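PDB 6SGF: beta-xylanase from Roseburia intestinalis L1-82, which probably hydrolyses internal beta-1,4-xylosidic linkages in xylans, this chain being its xylan-binding CBM86 module. Local coordinates for residues K36-V41 with G108-E113. Sequence-based numbering, arbitrary orientation.
Sequences KQYNQV and GIMITE. With XYP (beta-D-xylopyranose), chain H; XYP (beta-D-xylopyranose), chain C; XYP (beta-D-xylopyranose), chain D.
The Tyr38 and Met110 side chains run alongside each other in the same direction on the glycan-binding sheet of the CBM86 beta-sandwich. Their Met-aromatic contact is oblique, with Met110 SD 4.0 Å from Tyr38 CD1. Tyr38 sits in a type II turn, Lys36 to Asn39, that leads into strand 40-50; CG is set anti to the carbonyl carbon (chi1 -60°), and the ring is flanked by Gln37 CG over the centre of one face and by C5 of the chain H xylose over the centre of the other. Thr112 CG2 meets the ring at its edge, 4.0 Å from Tyr38 CE1. An alanine in place of Tyr38 would probably strip the chain H xylose of its aromatic platform and leave the Met110 sulfur without its ring neighbour. Where the strands begin to pair, Gln40 and Met110 form an antiparallel non-hydrogen-bonded pair, their CB atoms 3.5 Å apart. Lys71 NZ holds Gln40 OE1, which probably helps fix the rotation of the amide, and Gln40 NE2 donates a nearly straight bond (169°) to O2 of the chain H xylose. Behind the ring, the extended Gln37 side chain reaches across to 108-113, where Gln37 NE2 donates to Thr112 O at 2.9 Å, the acceptor lying in its amide plane.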
ATOM      1  N   LYS B  36       7.336 -12.810 -22.711  1.00 20.41           N
ATOM      2  CA  LYS B  36       7.913 -12.296 -23.957  1.00 19.08           C
ATOM      3  C   LYS B  36       8.210 -10.813 -23.830  1.00 22.12           C
ATOM      4  O   LYS B  36       7.649 -10.154 -22.986  1.00 18.64           O
ATOM      5  CB  LYS B  36       6.956 -12.503 -25.124  1.00 29.42           C
ATOM      6  CG  LYS B  36       7.624 -12.659 -26.474  1.00 42.92           C
ATOM      7  CD  LYS B  36       7.417 -11.535 -27.474  1.00 49.56           C
ATOM      8  CE  LYS B  36       8.153 -11.773 -28.786  1.00 53.58           C
ATOM      9  NZ  LYS B  36       9.620 -11.683 -28.666  1.00 54.09           N
ATOM     10  N   GLN B  37       9.062 -10.321 -24.716  1.00 21.42           N
ATOM     11  CA  GLN B  37       9.425  -8.904 -24.799  1.00 24.17           C
ATOM     12  C   GLN B  37       8.140  -8.092 -24.966  1.00 22.94           C
ATOM     13  O   GLN B  37       7.299  -8.447 -25.741  1.00 19.39           O
ATOM     14  CB  GLN B  37      10.361  -8.628 -25.977  1.00 18.97           C
ATOM     15  CG  GLN B  37      11.024  -7.275 -25.902  1.00 24.03           C
ATOM     16  CD  GLN B  37      11.991  -7.001 -27.022  1.00 30.23           C
ATOM     17  OE1 GLN B  37      11.810  -7.463 -28.134  1.00 33.12           O
ATOM     18  NE2 GLN B  37      13.021  -6.254 -26.721  1.00 24.68           N
ATOM     19  N   TYR B  38       8.070  -7.013 -24.218  1.00 19.11           N
ATOM     20  CA  TYR B  38       7.006  -6.006 -24.252  1.00 17.67           C
ATOM     21  C   TYR B  38       5.702  -6.514 -23.642  1.00 17.96           C
ATOM     22  O   TYR B  38       4.704  -5.768 -23.653  1.00 18.67           O
ATOM     23  CB  TYR B  38       6.713  -5.449 -25.667  1.00 19.24           C
ATOM     24  CG  TYR B  38       7.936  -4.783 -26.273  1.00 22.47           C
ATOM     25  CD1 TYR B  38       8.699  -3.901 -25.532  1.00 21.32           C
ATOM     26  CD2 TYR B  38       8.341  -5.052 -27.579  1.00 29.86           C
ATOM     27  CE1 TYR B  38       9.844  -3.313 -26.058  1.00 25.77           C
ATOM     28  CE2 TYR B  38       9.496  -4.450 -28.119  1.00 25.94           C
ATOM     29  CZ  TYR B  38      10.228  -3.581 -27.348  1.00 28.79           C
ATOM     30  OH  TYR B  38      11.357  -2.961 -27.839  1.00 27.42           O
ATOM     31  N   ASN B  39       5.680  -7.730 -23.080  1.00 18.53           N
ATOM     32  CA  ASN B  39       4.572  -8.154 -22.234  1.00 16.73           C
ATOM     33  C   ASN B  39       4.359  -7.096 -21.146  1.00 15.80           C
ATOM     34  O   ASN B  39       5.311  -6.522 -20.607  1.00 14.52           O
ATOM     35  CB  ASN B  39       4.860  -9.498 -21.537  1.00 18.30           C
ATOM     36  CG  ASN B  39       4.448 -10.748 -22.349  1.00 22.89           C
ATOM     37  OD1 ASN B  39       4.613 -11.866 -21.860  1.00 23.43           O
ATOM     38  ND2 ASN B  39       3.938 -10.569 -23.551  1.00 21.29           N
ATOM     39  N   GLN B  40       3.107  -6.868 -20.795  1.00 15.28           N
ATOM     40  CA  GLN B  40       2.779  -5.758 -19.916  1.00 17.29           C
ATOM     41  C   GLN B  40       1.376  -5.927 -19.333  1.00 17.67           C
ATOM     42  O   GLN B  40       0.564  -6.755 -19.787  1.00 15.13           O
ATOM     43  CB  GLN B  40       2.878  -4.429 -20.654  1.00 17.73           C
ATOM     44  CG  GLN B  40       1.814  -4.307 -21.707  1.00 20.28           C
ATOM     45  CD  GLN B  40       1.989  -3.068 -22.557  1.00 21.30           C
ATOM     46  OE1 GLN B  40       1.952  -1.937 -22.062  1.00 18.24           O
ATOM     47  NE2 GLN B  40       2.188  -3.276 -23.837  1.00 17.36           N
ATOM     48  N   VAL B  41       1.100  -5.101 -18.314  1.00 13.57           N
ATOM     49  CA  VAL B  41      -0.213  -5.017 -17.684  1.00 12.84           C
ATOM     50  C   VAL B  41      -0.596  -3.554 -17.627  1.00 16.19           C
ATOM     51  O   VAL B  41       0.265  -2.682 -17.462  1.00 15.87           O
ATOM     52  CB  VAL B  41      -0.227  -5.622 -16.266  1.00 14.25           C
ATOM     53  CG1 VAL B  41      -1.630  -5.557 -15.654  1.00 18.84           C
ATOM     54  CG2 VAL B  41       0.251  -7.032 -16.300  1.00 19.51           C
ATOM     55  N   GLY B 108       0.752   1.413 -16.002  1.00 11.72           N
ATOM     56  CA  GLY B 108       1.177   0.128 -16.510  1.00 12.26           C
ATOM     57  C   GLY B 108       2.614  -0.208 -16.145  1.00 13.24           C
ATOM     58  O   GLY B 108       3.417   0.667 -15.795  1.00 12.59           O
ATOM     59  N   ILE B 109       2.911  -1.504 -16.231  1.00 13.72           N
ATOM     60  CA  ILE B 109       4.248  -2.054 -16.067  1.00 12.51           C
ATOM     61  C   ILE B 109       4.500  -2.969 -17.253  1.00 14.91           C
ATOM     62  O   ILE B 109       3.612  -3.745 -17.626  1.00 15.96           O
ATOM     63  CB  ILE B 109       4.418  -2.835 -14.754  1.00 13.26           C
ATOM     64  CG1 ILE B 109       4.233  -1.901 -13.556  1.00 22.26           C
ATOM     65  CG2 ILE B 109       5.797  -3.555 -14.779  1.00 13.89           C
ATOM     66  CD1 ILE B 109       4.326  -2.657 -12.182  1.00 20.24           C
ATOM     67  N   MET B 110       5.686  -2.854 -17.853  1.00 12.27           N
ATOM     68  CA  MET B 110       6.085  -3.603 -19.039  1.00 15.04           C
ATOM     69  C   MET B 110       7.549  -4.032 -18.902  1.00 18.84           C
ATOM     70  O   MET B 110       8.318  -3.399 -18.183  1.00 13.92           O
ATOM     71  CB  MET B 110       5.900  -2.721 -20.290  1.00 16.54           C
ATOM     72  CG  MET B 110       6.371  -3.326 -21.574  1.00 16.82           C
ATOM     73  SD  MET B 110       6.139  -2.167 -22.966  1.00 17.61           S
ATOM     74  CE  MET B 110       7.420  -0.952 -22.717  1.00 15.50           C
ATOM     75  N   ILE B 111       7.951  -5.092 -19.606  1.00 15.69           N
ATOM     76  CA  ILE B 111       9.372  -5.446 -19.698  1.00 15.99           C
ATOM     77  C   ILE B 111       9.870  -5.205 -21.119  1.00 18.47           C
ATOM     78  O   ILE B 111       9.132  -5.386 -22.092  1.00 17.13           O
ATOM     79  CB  ILE B 111       9.667  -6.903 -19.275  1.00 14.05           C
ATOM     80  CG1 ILE B 111       8.884  -7.904 -20.110  1.00 16.40           C
ATOM     81  CG2 ILE B 111       9.400  -7.065 -17.777  1.00 20.27           C
ATOM     82  CD1 ILE B 111       9.720  -9.151 -20.435  1.00 25.89           C
ATOM     83  N   THR B 112      11.143  -4.816 -21.230  1.00 20.72           N
ATOM     84  CA  THR B 112      11.785  -4.657 -22.532  1.00 16.92           C
ATOM     85  C   THR B 112      12.794  -5.754 -22.823  1.00 22.76           C
ATOM     86  O   THR B 112      13.385  -5.765 -23.913  1.00 21.01           O
ATOM     87  CB  THR B 112      12.500  -3.304 -22.648  1.00 19.87           C
ATOM     88  OG1 THR B 112      13.414  -3.150 -21.565  1.00 20.98           O
ATOM     89  CG2 THR B 112      11.508  -2.154 -22.614  1.00 19.87           C
ATOM     90  N   GLU B 113      13.018  -6.674 -21.893  1.00 23.32           N
ATOM     91  CA  GLU B 113      13.964  -7.763 -22.134  1.00 21.48           C
ATOM     92  C   GLU B 113      13.521  -8.654 -23.299  1.00 24.65           C
ATOM     93  O   GLU B 113      12.393  -9.165 -23.320  1.00 23.64           O
ATOM     94  CB  GLU B 113      14.091  -8.592 -20.860  1.00 22.20           C
ATOM     95  CG  GLU B 113      15.386  -9.335 -20.645  1.00 41.88           C
ATOM     96  CD  GLU B 113      16.544  -8.402 -20.346  1.00 48.51           C
ATOM     97  OE1 GLU B 113      16.680  -7.921 -19.179  1.00 47.00           O
ATOM     98  OE2 GLU B 113      17.316  -8.164 -21.293  1.00 48.55           O
TER
HETATM   99  C1  XYP H   2       4.143  -2.220 -27.376  1.00 22.39           C
HETATM  100  C2  XYP H   2       4.258  -1.410 -26.083  1.00 23.43           C
HETATM  101  C3  XYP H   2       5.223  -0.292 -26.279  1.00 17.42           C
HETATM  102  C4  XYP H   2       6.521  -0.751 -26.902  1.00 17.59           C
HETATM  103  C5  XYP H   2       6.326  -1.561 -28.192  1.00 20.01           C
HETATM  104  O2  XYP H   2       2.946  -0.997 -25.694  1.00 22.04           O
HETATM  105  O3  XYP H   2       5.495   0.290 -24.971  1.00 18.14           O
HETATM  106  O4  XYP H   2       7.283   0.436 -27.176  1.00 18.88           O
HETATM  107  O5  XYP H   2       5.478  -2.701 -27.838  1.00 20.90           O
HETATM  108  O1  XYP C   1       0.282  -6.349 -30.229  1.00 60.87           O
HETATM  109  C1  XYP C   1       1.006  -5.922 -29.150  1.00 45.04           C
HETATM  110  C2  XYP C   1       2.501  -6.111 -29.433  1.00 49.15           C
HETATM  111  C3  XYP C   1       3.404  -5.485 -28.430  1.00 39.21           C
HETATM  112  C4  XYP C   1       2.871  -4.103 -28.210  1.00 30.12           C
HETATM  113  C5  XYP C   1       1.409  -4.012 -27.765  1.00 40.10           C
HETATM  114  O2  XYP C   1       2.725  -7.527 -29.463  1.00 51.02           O
HETATM  115  O3  XYP C   1       4.775  -5.377 -28.936  1.00 40.62           O
HETATM  116  O4  XYP C   1       3.662  -3.513 -27.204  1.00 25.29           O
HETATM  117  O5  XYP C   1       0.573  -4.516 -28.870  1.00 48.90           O
HETATM  118  C1  XYP D   3       8.662   0.430 -27.238  1.00 20.58           C
HETATM  119  C2  XYP D   3       9.183   1.738 -27.836  1.00 20.33           C
HETATM  120  C3  XYP D   3      10.671   1.817 -27.826  1.00 23.62           C
HETATM  121  C4  XYP D   3      11.160   1.564 -26.445  1.00 25.73           C
HETATM  122  C5  XYP D   3      10.580   0.297 -25.807  1.00 20.94           C
HETATM  123  O2  XYP D   3       8.748   1.869 -29.191  1.00 23.59           O
HETATM  124  O3  XYP D   3      11.064   3.161 -28.175  1.00 21.05           O
HETATM  125  O4  XYP D   3      12.568   1.338 -26.423  1.00 25.11           O
HETATM  126  O5  XYP D   3       9.128   0.341 -25.808  1.00 20.21           O